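Local coordinates for HpcH/HpaI aldolase/citrate lyase family protein (Burkholderia cenocepacia, PDB 4MF4) that belongs to the HpcH/HpaI aldolase/citrate lyase family and folds into a closed eight-stranded parallel beta/alpha (TIM) barrel, with six chains in its assembly, at residues Gly100-Met105 and Asn156-Val161; Thr13-Gln18 and Pro78-Val83; Arg88-Val93 and Val119-Phe124; Leu51-Glu56 and Ser67-Ile72; Val183-Val188 and Tyr244-Val249. All coordinates share one frame; numbering follows the deposited sequence. Where two conformers were deposited one is given.

Contact 1. Residues Gly100-Met105 and Asn156-Val161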
# COMPACT_ATOMS: atom_id res chain seq x y z
N GLY A 100 5.01 14.03 13.48
CA GLY A 100 6.13 14.94 13.54
C GLY A 100 5.93 16.25 12.81
O GLY A 100 6.87 17.00 12.70
N ALA A 101 4.72 16.58 12.37
CA ALA A 101 4.53 17.87 11.73
C ALA A 101 4.51 18.90 12.86
O ALA A 101 3.78 18.72 13.82
CB ALA A 101 3.24 17.90 10.92
N ARG A 102 5.32 19.94 12.74
CA ARG A 102 5.39 20.96 13.80
C ARG A 102 4.75 22.29 13.38
O ARG A 102 4.68 23.23 14.18
CB ARG A 102 6.86 21.21 14.20
CG ARG A 102 7.51 19.95 14.75
CD ARG A 102 8.85 20.22 15.44
NE ARG A 102 9.84 20.71 14.50
CZ ARG A 102 11.07 21.09 14.84
NH1 ARG A 102 11.49 21.06 16.12
NH2 ARG A 102 11.90 21.51 13.91
N THR A 103 4.33 22.39 12.12
CA THR A 103 3.57 23.55 11.68
C THR A 103 2.27 23.02 11.04
O THR A 103 2.30 22.20 10.11
CB THR A 103 4.36 24.43 10.69
OG1 THR A 103 5.62 24.84 11.25
CG2 THR A 103 3.54 25.63 10.29
N LEU A 104 1.15 23.47 11.57
CA LEU A 104 -0.16 23.01 11.13
C LEU A 104 -0.97 24.16 10.59
O LEU A 104 -0.94 25.28 11.17
CB LEU A 104 -0.90 22.42 12.31
CG LEU A 104 -0.42 21.12 12.88
CD1 LEU A 104 -1.48 20.59 13.85
CD2 LEU A 104 -0.10 20.13 11.79
N MET A 105 -1.68 23.90 9.49
CA MET A 105 -2.63 24.85 8.96
C MET A 105 -4.05 24.32 9.21
O MET A 105 -4.37 23.18 8.87
CB MET A 105 -2.42 25.08 7.45
CG MET A 105 -3.34 26.18 6.92
SD MET A 105 -3.14 26.51 5.17
CE MET A 105 -1.38 26.70 5.01
N ASN A 156 5.90 22.17 23.04
CA ASN A 156 4.95 23.28 22.84
C ASN A 156 5.60 24.46 22.14
O ASN A 156 5.00 25.08 21.26
CB ASN A 156 4.29 23.77 24.15
CG ASN A 156 3.19 22.84 24.66
OD1 ASN A 156 2.81 21.80 24.05
ND2 ASN A 156 2.65 23.22 25.81
N ALA A 157 6.84 24.78 22.54
CA ALA A 157 7.56 25.96 22.02
C ALA A 157 7.85 25.89 20.52
O ALA A 157 8.06 26.92 19.90
CB ALA A 157 8.90 26.14 22.79
N GLN A 158 7.85 24.69 19.93
CA GLN A 158 8.20 24.52 18.53
C GLN A 158 7.00 24.28 17.62
O GLN A 158 7.19 24.14 16.42
CB GLN A 158 9.23 23.41 18.34
CG GLN A 158 10.55 23.60 19.10
CD GLN A 158 11.09 25.00 18.98
OE1 GLN A 158 11.06 25.60 17.92
NE2 GLN A 158 11.56 25.53 20.09
N VAL A 159 5.79 24.25 18.17
CA VAL A 159 4.60 24.06 17.32
C VAL A 159 4.05 25.41 16.86
O VAL A 159 3.81 26.31 17.67
CB VAL A 159 3.49 23.30 18.06
CG1 VAL A 159 2.26 23.17 17.17
CG2 VAL A 159 3.96 21.92 18.45
N ALA A 160 3.90 25.55 15.55
CA ALA A 160 3.31 26.74 14.96
C ALA A 160 1.92 26.50 14.38
O ALA A 160 1.65 25.45 13.83
CB ALA A 160 4.22 27.29 13.89
N VAL A 161 1.04 27.49 14.54
CA VAL A 161 -0.34 27.39 14.10
C VAL A 161 -0.62 28.48 13.06
O VAL A 161 -0.41 29.67 13.29
CB VAL A 161 -1.32 27.50 15.28
CG1 VAL A 161 -2.77 27.58 14.80
CG2 VAL A 161 -1.12 26.36 16.27
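Two parallel barrel strands begin side by side here, with Thr103 level with Ala160 and Leu104 level with Val161. Ala160 receives and gives in turn: its N donates to Arg102 O at 2.8 Å, nearly along the C=O axis, and its O accepts from Leu104 N at 3.0 Å, both bonds almost straight. Arg102 O also lies 3.2 Å from Val159 CA, a CA-H...O contact.

Side chains alternate across the sheet. Thr103 and Ala160 share one face, where Thr103 OG1 and CG2 straddle the methyl of Ala160, OG1 at 3.9 Å from CB; the small alanine suits this close meeting, and the buried hydroxyl is satisfied by Asn14. At the more open end the side chains of Arg102 and Gln158 run alongside, pointing the same way. The Arg102 chain bends at chi3 (-65°), setting NH1 3.9 Å from Gln158 CB, while the guanidinium and amide planes stand 48° apart.

On the other face, Leu104 and Val161 bring branched apolar groups to the layer outside the barrel wall. There Leu104 rests on helix 90-98 and Val161 on Thr122; strand 80-84 pairs with the far edge of strand 103-106, while Asp184 accepts from Val161 N.

Contact 2. Residues Thr13-Gln18 and Pro78-Val83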
# COMPACT_ATOMS: atom_id res chain seq x y z
N THR A 13 14.85 23.12 16.59
CA THR A 13 14.07 24.35 16.48
C THR A 13 13.27 24.36 15.19
O THR A 13 13.78 23.99 14.14
CB THR A 13 15.00 25.56 16.47
OG1 THR A 13 16.01 25.35 17.45
CG2 THR A 13 14.25 26.84 16.78
N ASN A 14 11.99 24.71 15.29
CA ASN A 14 11.14 25.01 14.15
C ASN A 14 11.52 26.40 13.63
O ASN A 14 11.17 27.42 14.22
CB ASN A 14 9.68 25.01 14.62
CG ASN A 14 8.72 25.26 13.50
OD1 ASN A 14 9.12 25.72 12.42
ND2 ASN A 14 7.43 24.92 13.73
N SER A 15 12.27 26.43 12.53
CA SER A 15 12.81 27.66 11.98
C SER A 15 11.73 28.45 11.26
O SER A 15 11.88 29.68 11.08
CB SER A 15 13.97 27.35 11.03
OG SER A 15 13.54 26.76 9.81
N LEU A 16 10.67 27.77 10.82
CA LEU A 16 9.56 28.44 10.15
C LEU A 16 8.78 29.28 11.15
O LEU A 16 8.42 30.43 10.86
CB LEU A 16 8.63 27.45 9.45
CG LEU A 16 7.59 28.09 8.55
CD1 LEU A 16 8.25 28.80 7.37
CD2 LEU A 16 6.57 27.08 8.04
N LYS A 17 8.54 28.72 12.34
CA LYS A 17 7.89 29.48 13.40
C LYS A 17 8.71 30.70 13.80
O LYS A 17 8.16 31.79 13.99
CB LYS A 17 7.68 28.62 14.66
CG LYS A 17 6.76 29.25 15.67
CD LYS A 17 6.68 28.43 16.97
CE LYS A 17 5.72 29.06 18.00
NZ LYS A 17 5.38 28.14 19.14
N GLN A 18 10.02 30.49 13.95
CA GLN A 18 10.90 31.54 14.43
C GLN A 18 10.91 32.69 13.41
O GLN A 18 10.76 33.86 13.77
CB GLN A 18 12.29 30.96 14.71
CG GLN A 18 13.36 31.98 15.08
CD GLN A 18 14.10 32.47 13.84
OE1 GLN A 18 14.73 31.67 13.12
NE2 GLN A 18 14.03 33.77 13.58
N PRO A 78 16.92 22.52 3.56
CA PRO A 78 16.23 23.39 4.56
C PRO A 78 14.69 23.53 4.55
O PRO A 78 14.15 24.13 5.45
CB PRO A 78 16.85 24.79 4.30
CG PRO A 78 17.93 24.60 3.33
CD PRO A 78 17.74 23.29 2.63
N SER A 79 13.96 23.01 3.56
CA SER A 79 12.48 23.20 3.54
C SER A 79 11.75 22.72 4.82
O SER A 79 11.99 21.65 5.31
CB SER A 79 11.88 22.45 2.35
OG SER A 79 12.43 22.88 1.10
N GLU A 80 10.84 23.53 5.36
CA GLU A 80 10.09 23.19 6.54
C GLU A 80 8.74 22.65 6.07
O GLU A 80 8.04 23.33 5.36
CB GLU A 80 9.90 24.44 7.40
CG GLU A 80 11.16 24.88 8.14
CD GLU A 80 11.28 24.24 9.53
OE1 GLU A 80 10.35 23.51 9.94
OE2 GLU A 80 12.27 24.54 10.25
N PRO A 81 8.38 21.42 6.44
CA PRO A 81 7.03 20.95 6.14
C PRO A 81 5.92 21.65 6.94
O PRO A 81 6.07 22.01 8.15
CB PRO A 81 7.07 19.45 6.50
CG PRO A 81 8.33 19.23 7.23
CD PRO A 81 9.12 20.50 7.32
N VAL A 82 4.81 21.85 6.26
CA VAL A 82 3.57 22.33 6.86
C VAL A 82 2.51 21.28 6.51
O VAL A 82 2.50 20.75 5.37
CB VAL A 82 3.21 23.70 6.22
CG1 VAL A 82 1.85 24.18 6.69
CG2 VAL A 82 4.30 24.75 6.52
N VAL A 83 1.64 20.96 7.47
CA VAL A 83 0.51 20.06 7.19
C VAL A 83 -0.81 20.81 7.28
O VAL A 83 -1.09 21.45 8.31
CB VAL A 83 0.51 18.81 8.12
CG1 VAL A 83 -0.77 17.99 7.96
CG2 VAL A 83 1.70 17.92 7.83
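Hydrogen bonds converge on one oxygen, Glu80 OE2. Ser15 OG reaches it at 2.6 Å, on the anti lone pair of the carboxylate oxygen, and Ser15 N donates at 3.0 Å from above the carboxylate plane. Serine suits the place because its hydroxyl, set between the backbone N and the carbonyl carbon (chi1 71°), faces the same way as its own N-H. Glu80 meets this pair by bending at chi2 (-90°). A carboxylate beside the first turn of a helix would be favoured by the helix dipole, and Arg19, bonded to Ser15 OG, adds a positive charge nearby.

Capping comes from Asn14, the N-cap: its OD1 takes Lys17 N at 3.1 Å from above the carbonyl plane and, weakly, Leu16 N. Its ND2 reaches Gln158 O and Thr103 OG1. Helix 15-22 lies across the end of the TIM barrel where the strands begin, its first turn touching strands 50-54, 80-84, 103-106 and 160-165.

Apolar packing lies further in. Leu16 CB rests on the aliphatic CG of Glu80 at 3.8 Å. Swung anti to the backbone N (chi1 -170°), Leu16 sends CD2 to 3.6 Å from Val82 CG2, the two side chains crossing at about a right angle; Trp50 and Thr103 also border Leu16.

Contact 3. Residues Arg88-Val93 and Val119-Phe124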
# COMPACT_ATOMS: atom_id res chain seq x y z
N ARG A 88 -10.89 20.56 12.25
CA ARG A 88 -10.39 20.83 13.58
C ARG A 88 -10.93 19.78 14.57
O ARG A 88 -11.67 20.13 15.48
CB ARG A 88 -10.82 22.23 13.97
CG ARG A 88 -9.91 22.90 14.95
CD ARG A 88 -10.37 24.31 15.18
NE ARG A 88 -11.66 24.32 15.83
CZ ARG A 88 -12.80 24.66 15.27
NH1 ARG A 88 -12.86 25.11 14.02
NH2 ARG A 88 -13.89 24.62 16.03
N GLU A 89 -10.60 18.50 14.35
CA GLU A 89 -11.02 17.41 15.20
C GLU A 89 -9.81 16.96 16.00
O GLU A 89 -8.75 16.74 15.42
CB GLU A 89 -11.52 16.21 14.38
CG GLU A 89 -12.68 16.46 13.40
CD GLU A 89 -14.00 16.81 14.07
OE1 GLU A 89 -14.17 16.59 15.29
OE2 GLU A 89 -14.89 17.32 13.35
N PRO A 90 -9.95 16.80 17.31
CA PRO A 90 -8.82 16.37 18.13
C PRO A 90 -8.02 15.18 17.53
O PRO A 90 -6.77 15.22 17.46
CB PRO A 90 -9.47 15.98 19.47
CG PRO A 90 -10.75 16.76 19.55
CD PRO A 90 -11.17 17.06 18.12
N TRP A 91 -8.72 14.13 17.08
CA TRP A 91 -8.01 12.93 16.61
C TRP A 91 -7.15 13.16 15.36
O TRP A 91 -6.06 12.60 15.24
CB TRP A 91 -8.98 11.75 16.44
CG TRP A 91 -9.73 11.66 15.14
CD1 TRP A 91 -10.94 12.23 14.86
CD2 TRP A 91 -9.40 10.87 13.98
NE1 TRP A 91 -11.36 11.89 13.58
CE2 TRP A 91 -10.43 11.07 13.01
CE3 TRP A 91 -8.34 10.04 13.65
CZ2 TRP A 91 -10.44 10.42 11.79
CZ3 TRP A 91 -8.34 9.41 12.42
CH2 TRP A 91 -9.38 9.61 11.50
N LEU A 92 -7.63 13.99 14.44
CA LEU A 92 -6.86 14.36 13.24
C LEU A 92 -5.62 15.21 13.56
O LEU A 92 -4.56 15.04 12.97
CB LEU A 92 -7.78 15.14 12.29
CG LEU A 92 -8.88 14.30 11.66
CD1 LEU A 92 -9.95 15.14 10.99
CD2 LEU A 92 -8.26 13.30 10.67
N VAL A 93 -5.75 16.12 14.50
CA VAL A 93 -4.64 16.99 14.92
C VAL A 93 -3.56 16.18 15.63
O VAL A 93 -2.40 16.39 15.40
CB VAL A 93 -5.14 18.14 15.81
CG1 VAL A 93 -4.01 18.92 16.51
CG2 VAL A 93 -6.01 19.08 15.00
N VAL A 119 -5.50 26.21 18.57
CA VAL A 119 -4.28 26.31 19.37
C VAL A 119 -4.24 25.32 20.53
O VAL A 119 -3.24 24.67 20.71
CB VAL A 119 -4.03 27.74 19.93
CG1 VAL A 119 -2.84 27.78 20.90
CG2 VAL A 119 -3.76 28.71 18.80
N ARG A 120 -5.32 25.24 21.31
CA ARG A 120 -5.40 24.32 22.45
C ARG A 120 -5.11 22.89 22.04
O ARG A 120 -4.48 22.15 22.77
CB ARG A 120 -6.82 24.34 23.08
CG ARG A 120 -7.20 25.61 23.82
CD ARG A 120 -8.63 25.51 24.35
NE ARG A 120 -8.70 24.49 25.39
CZ ARG A 120 -9.81 24.02 25.96
NH1 ARG A 120 -11.00 24.45 25.58
NH2 ARG A 120 -9.71 23.09 26.92
N LEU A 121 -5.62 22.50 20.88
CA LEU A 121 -5.46 21.15 20.37
C LEU A 121 -4.00 20.85 20.09
O LEU A 121 -3.63 19.69 20.10
CB LEU A 121 -6.28 20.88 19.12
CG LEU A 121 -7.81 20.85 19.24
CD1 LEU A 121 -8.34 20.61 17.83
CD2 LEU A 121 -8.36 19.80 20.18
N THR A 122 -3.18 21.87 19.90
CA THR A 122 -1.74 21.68 19.66
C THR A 122 -0.81 21.78 20.86
O THR A 122 0.41 21.56 20.70
CB THR A 122 -1.20 22.65 18.57
OG1 THR A 122 -1.04 23.98 19.10
CG2 THR A 122 -2.09 22.65 17.37
N ARG A 123 -1.37 22.04 22.05
CA ARG A 123 -0.57 22.29 23.25
C ARG A 123 -0.78 21.21 24.33
O ARG A 123 -1.88 20.88 24.67
CB ARG A 123 -0.92 23.65 23.86
CG ARG A 123 -0.60 24.89 23.00
CD ARG A 123 0.83 24.86 22.48
NE ARG A 123 1.35 26.15 22.05
CZ ARG A 123 1.37 26.62 20.80
NH1 ARG A 123 0.86 25.94 19.78
NH2 ARG A 123 1.92 27.81 20.56
N PHE A 124 0.33 20.66 24.82
CA PHE A 124 0.33 19.94 26.07
C PHE A 124 -0.07 20.86 27.23
O PHE A 124 0.39 22.00 27.30
CB PHE A 124 1.71 19.42 26.34
CG PHE A 124 2.14 18.31 25.41
CD1 PHE A 124 1.31 17.26 25.14
CD2 PHE A 124 3.42 18.32 24.86
CE1 PHE A 124 1.73 16.22 24.33
CE2 PHE A 124 3.85 17.31 24.05
CZ PHE A 124 3.00 16.26 23.76
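Leu121 carries nearly all of this meeting between the start of helix 90-98 and the end region of helix 112-121. Its CG stands anti to the carbonyl carbon (chi1 -67°), which puts CD1 between Val93 CG2 and Arg88 CG and turns CD2 to the ring of Pro90. The closely packed part is the buried pair Leu121 and Val93, which meet at several points and cross at about a right angle. Val93 straddles the leucine: CG2 lies 4.0 Å from Leu121 CD1 at the tip, while CG1 comes down on the base, 3.7 Å from Leu121 O and close to CB. A beta-branched valine suits this place, since one residue covers both ends of its partner. Val93 and Thr122 then continue inward together onto Phe106 of the barrel wall.

Toward solvent the distances are similar but the patches are small. Leu121 CD2 lies obliquely against the exposed Pro90, 3.9 Å from its CG; proline fits the first turn of a helix, where no backbone N-H is needed, and follows the N-cap Glu89. The partly exposed Arg88 adds only a methylene, its CG 4.0 Å from Leu121 CD1. Its chain then bends at chi3, and NE bonds to His117.

In segment 119-124 the Thr122 hydroxyl is bonded locally: OG1 donates to Val119 O at 2.8 Å, on a lone pair in the carbonyl plane, and accepts from Arg123 NH1. With no hydrogen bond between the segments, neighbouring helices of the barrel's outer layer are held here by apolar packing alone.

Contact 4. Residues Leu51-Glu56 and Ser67-Ile72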
# COMPACT_ATOMS: atom_id res chain seq x y z
N LEU A 51 7.07 23.51 2.47
CA LEU A 51 6.29 22.67 1.58
C LEU A 51 5.04 22.19 2.31
O LEU A 51 5.14 21.77 3.46
CB LEU A 51 7.09 21.45 1.13
CG LEU A 51 8.39 21.67 0.37
CD1 LEU A 51 9.17 20.37 0.18
CD2 LEU A 51 8.10 22.25 -0.99
N CYS A 52 3.88 22.28 1.69
CA CYS A 52 2.61 21.94 2.40
C CYS A 52 2.03 20.59 1.96
O CYS A 52 1.72 20.42 0.79
CB CYS A 52 1.55 23.02 2.22
SG CYS A 52 0.11 22.72 3.26
N ILE A 53 1.93 19.66 2.89
CA ILE A 53 1.26 18.38 2.64
C ILE A 53 -0.21 18.60 2.96
O ILE A 53 -0.58 18.76 4.10
CB ILE A 53 1.86 17.25 3.49
CG1 ILE A 53 3.34 17.06 3.16
CG2 ILE A 53 1.12 15.92 3.29
CD1 ILE A 53 4.08 16.40 4.30
N ASP A 54 -1.06 18.60 1.93
CA ASP A 54 -2.48 18.92 2.13
C ASP A 54 -3.32 17.66 2.47
O ASP A 54 -3.31 16.75 1.70
CB ASP A 54 -3.02 19.53 0.88
CG ASP A 54 -4.43 20.03 1.02
OD1 ASP A 54 -4.93 20.19 2.15
OD2 ASP A 54 -4.99 20.42 -0.03
N MET A 55 -4.03 17.66 3.60
CA MET A 55 -4.95 16.58 3.99
C MET A 55 -6.40 16.97 3.69
O MET A 55 -7.29 16.13 3.75
CB MET A 55 -4.83 16.23 5.46
CG MET A 55 -3.41 15.97 5.90
SD MET A 55 -3.43 15.46 7.62
CE MET A 55 -4.30 13.88 7.59
N GLU A 56 -6.63 18.25 3.34
CA GLU A 56 -8.01 18.70 3.17
C GLU A 56 -8.48 18.44 1.76
O GLU A 56 -9.53 17.83 1.57
CB GLU A 56 -8.18 20.17 3.47
CG GLU A 56 -9.63 20.59 3.48
CD GLU A 56 -9.83 22.11 3.47
OE1 GLU A 56 -8.90 22.87 3.24
OE2 GLU A 56 -10.98 22.54 3.69
N SER A 67 4.99 9.32 5.50
CA SER A 67 5.87 8.92 4.41
C SER A 67 6.42 10.15 3.60
O SER A 67 7.58 10.13 3.15
CB SER A 67 5.13 7.93 3.51
OG SER A 67 4.83 6.73 4.25
N GLN A 68 5.60 11.18 3.44
CA GLN A 68 6.04 12.45 2.82
C GLN A 68 6.95 13.27 3.74
O GLN A 68 7.94 13.88 3.30
CB GLN A 68 4.89 13.27 2.31
CG GLN A 68 4.39 12.68 1.02
CD GLN A 68 3.04 13.22 0.64
OE1 GLN A 68 2.94 14.36 0.14
NE2 GLN A 68 2.01 12.41 0.85
N LEU A 69 6.65 13.28 5.02
CA LEU A 69 7.61 13.90 5.97
C LEU A 69 9.00 13.26 5.91
O LEU A 69 10.01 13.94 5.94
CB LEU A 69 7.05 13.92 7.39
CG LEU A 69 5.83 14.84 7.56
CD1 LEU A 69 5.30 14.65 8.99
CD2 LEU A 69 6.11 16.30 7.26
N ARG A 70 9.04 11.95 5.89
CA ARG A 70 10.27 11.20 5.87
C ARG A 70 10.94 11.50 4.58
O ARG A 70 12.16 11.70 4.55
CB ARG A 70 9.99 9.67 5.99
CG ARG A 70 9.81 9.16 7.39
CD ARG A 70 9.21 7.76 7.37
NE ARG A 70 9.14 7.36 8.72
CZ ARG A 70 8.14 6.72 9.28
NH1 ARG A 70 7.07 6.34 8.56
NH2 ARG A 70 8.24 6.46 10.57
N ALA A 71 10.16 11.58 3.50
CA ALA A 71 10.75 11.76 2.19
C ALA A 71 11.41 13.16 2.06
O ALA A 71 12.49 13.30 1.52
CB ALA A 71 9.70 11.59 1.09
N ILE A 72 10.75 14.17 2.56
CA ILE A 72 11.31 15.53 2.61
C ILE A 72 12.55 15.55 3.55
O ILE A 72 13.59 16.09 3.19
CB ILE A 72 10.26 16.55 3.11
CG1 ILE A 72 9.16 16.80 2.06
CG2 ILE A 72 10.90 17.90 3.47
CD1 ILE A 72 7.90 17.37 2.67
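Ile53 leaves its strand toward helix 62-73 and supplies most of the strand's share of the contact. From CB, the CG2 branch lies anti to the backbone N and comes 4.0 Å from Gln68 OE1. The other branch, CG1, is anti to the carbonyl carbon (chi1 -60°) and passes obliquely along Gln68, touching its CB and OE1 at slightly longer range. At the tip, CD1 drops among three helix residues: 3.8 Å from Gln68 CB, 3.6 Å from Leu69 CD2 and 4.3 Å from Ile72 CD1. Positions 68, 69 and 72 lie on one side of the helix, so the longer CG1-CD1 branch reaches all three while CG2 covers Gln68 OE1, and a beta-branched residue suits the place.

Strand 50-54, helix 62-73 and strand 80-84 form a beta-alpha-beta unit of the TIM barrel, in which the helix covers the outside of the wall. Strand and helix segments run close to antiparallel, at 163°, with axes 10.2 Å apart, a gap filled by side chains from both. Alternation along the strand sends Leu51 and Ile53 outward, while Cys52 and Asp54 turn away from the helix.

Further up the helix, Leu51 and Ile72 slide past each other in opposite directions, Leu51 CD1 resting 4.0 Å from Ile72 CG1. Gln68 offers its aliphatic CB to the strand, and its NE2 donates to Asn60 OD1. At the end of the strand Asp54 OD1 accepts from Glu56 N at 2.8 Å, an Asx turn, and also forms a salt bridge with Arg84. Glu56 is paired in turn with Lys94 of a neighbouring subunit.

Contact 5. Residues Val183-Val188 and Tyr244-Val249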
# COMPACT_ATOMS: atom_id res chain seq x y z
N VAL A 183 -1.66 32.12 17.60
CA VAL A 183 -1.86 32.24 16.15
C VAL A 183 -0.59 32.85 15.55
O VAL A 183 -0.26 34.00 15.81
CB VAL A 183 -3.08 33.12 15.79
CG1 VAL A 183 -3.08 33.53 14.30
CG2 VAL A 183 -4.35 32.38 16.13
N ASP A 184 0.16 32.08 14.77
CA ASP A 184 1.46 32.56 14.25
C ASP A 184 1.33 33.11 12.82
O ASP A 184 2.23 33.78 12.33
CB ASP A 184 2.52 31.45 14.26
CG ASP A 184 2.71 30.82 15.65
OD1 ASP A 184 2.98 31.58 16.63
OD2 ASP A 184 2.55 29.58 15.77
N CYS A 185 0.21 32.84 12.13
CA CYS A 185 0.05 33.33 10.78
C CYS A 185 -1.40 33.33 10.38
O CYS A 185 -2.09 32.38 10.69
CB CYS A 185 0.79 32.38 9.83
SG CYS A 185 0.79 32.93 8.10
N LEU A 186 -1.85 34.34 9.65
CA LEU A 186 -3.19 34.35 9.08
C LEU A 186 -3.03 33.95 7.64
O LEU A 186 -2.24 34.58 6.94
CB LEU A 186 -3.83 35.74 9.14
CG LEU A 186 -3.94 36.43 10.48
CD1 LEU A 186 -4.35 37.89 10.32
CD2 LEU A 186 -4.89 35.66 11.38
N PHE A 187 -3.79 32.96 7.15
CA PHE A 187 -3.61 32.54 5.76
C PHE A 187 -4.86 32.81 4.92
O PHE A 187 -5.94 32.38 5.27
CB PHE A 187 -3.22 31.07 5.74
CG PHE A 187 -2.81 30.56 4.39
CD1 PHE A 187 -3.74 30.07 3.52
CD2 PHE A 187 -1.48 30.50 4.03
CE1 PHE A 187 -3.37 29.54 2.31
CE2 PHE A 187 -1.09 29.99 2.81
CZ PHE A 187 -2.03 29.49 1.96
N VAL A 188 -4.71 33.55 3.84
CA VAL A 188 -5.80 33.77 2.87
C VAL A 188 -5.80 32.77 1.71
O VAL A 188 -4.82 32.67 0.95
CB VAL A 188 -5.68 35.21 2.27
CG1 VAL A 188 -6.83 35.50 1.31
CG2 VAL A 188 -5.67 36.27 3.36
N TYR A 244 2.46 40.54 2.06
CA TYR A 244 2.30 39.17 2.47
C TYR A 244 3.70 38.55 2.66
O TYR A 244 4.61 38.80 1.86
CB TYR A 244 1.56 38.36 1.42
CG TYR A 244 0.10 38.69 1.28
CD1 TYR A 244 -0.89 38.02 2.05
CD2 TYR A 244 -0.31 39.68 0.39
CE1 TYR A 244 -2.24 38.35 1.92
CE2 TYR A 244 -1.65 39.99 0.25
CZ TYR A 244 -2.61 39.33 1.02
OH TYR A 244 -3.92 39.67 0.83
N ARG A 245 3.83 37.70 3.68
CA ARG A 245 5.09 36.98 3.97
C ARG A 245 5.09 35.47 3.60
O ARG A 245 6.01 34.98 2.88
CB ARG A 245 5.45 37.20 5.41
CG ARG A 245 5.86 38.66 5.65
CD ARG A 245 6.41 38.83 7.02
NE ARG A 245 7.63 38.03 7.12
CZ ARG A 245 7.99 37.33 8.18
NH1 ARG A 245 7.22 37.31 9.27
NH2 ARG A 245 9.10 36.63 8.14
N LEU A 246 4.04 34.74 3.97
CA LEU A 246 4.02 33.29 3.69
C LEU A 246 3.27 33.03 2.39
O LEU A 246 2.02 32.86 2.37
CB LEU A 246 3.39 32.54 4.84
CG LEU A 246 3.54 31.03 4.79
CD1 LEU A 246 4.83 30.59 5.47
CD2 LEU A 246 2.38 30.33 5.42
N ILE A 247 4.02 33.02 1.30
CA ILE A 247 3.44 33.04 -0.03
C ILE A 247 3.62 31.67 -0.68
O ILE A 247 4.75 31.21 -0.81
CB ILE A 247 4.09 34.11 -0.90
CG1 ILE A 247 3.82 35.49 -0.30
CG2 ILE A 247 3.51 34.04 -2.31
CD1 ILE A 247 4.51 36.63 -1.01
N THR A 248 2.50 31.05 -1.07
CA THR A 248 2.49 29.77 -1.75
C THR A 248 2.56 30.04 -3.24
O THR A 248 1.69 30.70 -3.77
CB THR A 248 1.17 28.97 -1.53
OG1 THR A 248 0.75 28.99 -0.17
CG2 THR A 248 1.33 27.54 -1.93
N VAL A 249 3.60 29.52 -3.91
CA VAL A 249 3.78 29.66 -5.36
C VAL A 249 3.11 28.48 -6.07
O VAL A 249 3.78 27.58 -6.61
CB VAL A 249 5.29 29.80 -5.75
CG1 VAL A 249 5.44 30.22 -7.20
CG2 VAL A 249 6.03 30.81 -4.89
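Cys185, Phe187 and Leu246 all set their first side-chain bond anti to the backbone N (chi1 -171° for Phe187), which carries sulfur, ring and isobutyl group across from one strand to the other. Leu246 CD2 then stands between the other two: it is 4.1 Å from Cys185 SG and equally 4.1 Å from Phe187 CD2, near the plane of the ring. Phe187 therefore meets its partners with its edge. The same edge carries on to Thr248, whose OG1, anti to the carbonyl carbon, lies in the ring plane 3.5 Å from CZ. The slightly positive rim of a phenyl ring is a reasonable neighbour for a hydroxyl oxygen, and the hydroxyl itself is bonded to Ile228 O, so this buried group has a partner.

Strands 185-188 and 246-251 are not adjacent in the barrel. The axes of their segments approach to 8.7 Å and diverge by 34°, with no hydrogen bond between them, so side chains alone bridge the interval. The long ring of Phe187 spans to both Leu246 and Thr248, whereas the shorter Cys185 needs only its SG to reach Leu246 CD2. A bound 1,2-ethanediol lies about 4 Å from the side chain of Phe187.

A second, slighter meeting joins Val188 and Tyr244, where Val188 CG2 approaches the tyrosine ring at its edge, 4.3 Å from CE1. Both of these side chains pack on Met212 of helix 206-222. Strand 225-230 runs between the two segments in the sheet, with its Phe229 against Phe187 and Thr248, while strand 27-32 brings Trp31 to the same pair.

The five contacts sample one TIM barrel. Contacts 1, 2, 4 and 5 all reach its sheet, and contact 3 joins outer helices. Contacts 1 and 2 are close, centres about 8 Å apart, since strands 80-84 and 103-106 are neighbours: Met105 N lies 2.8 Å from Val83 O. Contact 4 adds the next strand, with Val82 N 2.8 Å from Leu51 O. Contacts 1 and 3, centres about 11 Å apart, meet through Phe124 N, 2.8 Å from Asn156 OD1. Contacts 1 and 5 have centres about 15 Å apart, yet at their margins Met105 CE comes 3.9 Å from Phe187 CD2, the ring beside the bound 1,2-ethanediol. Contacts 3 and 5 are the furthest apart, about 20 Å between centres.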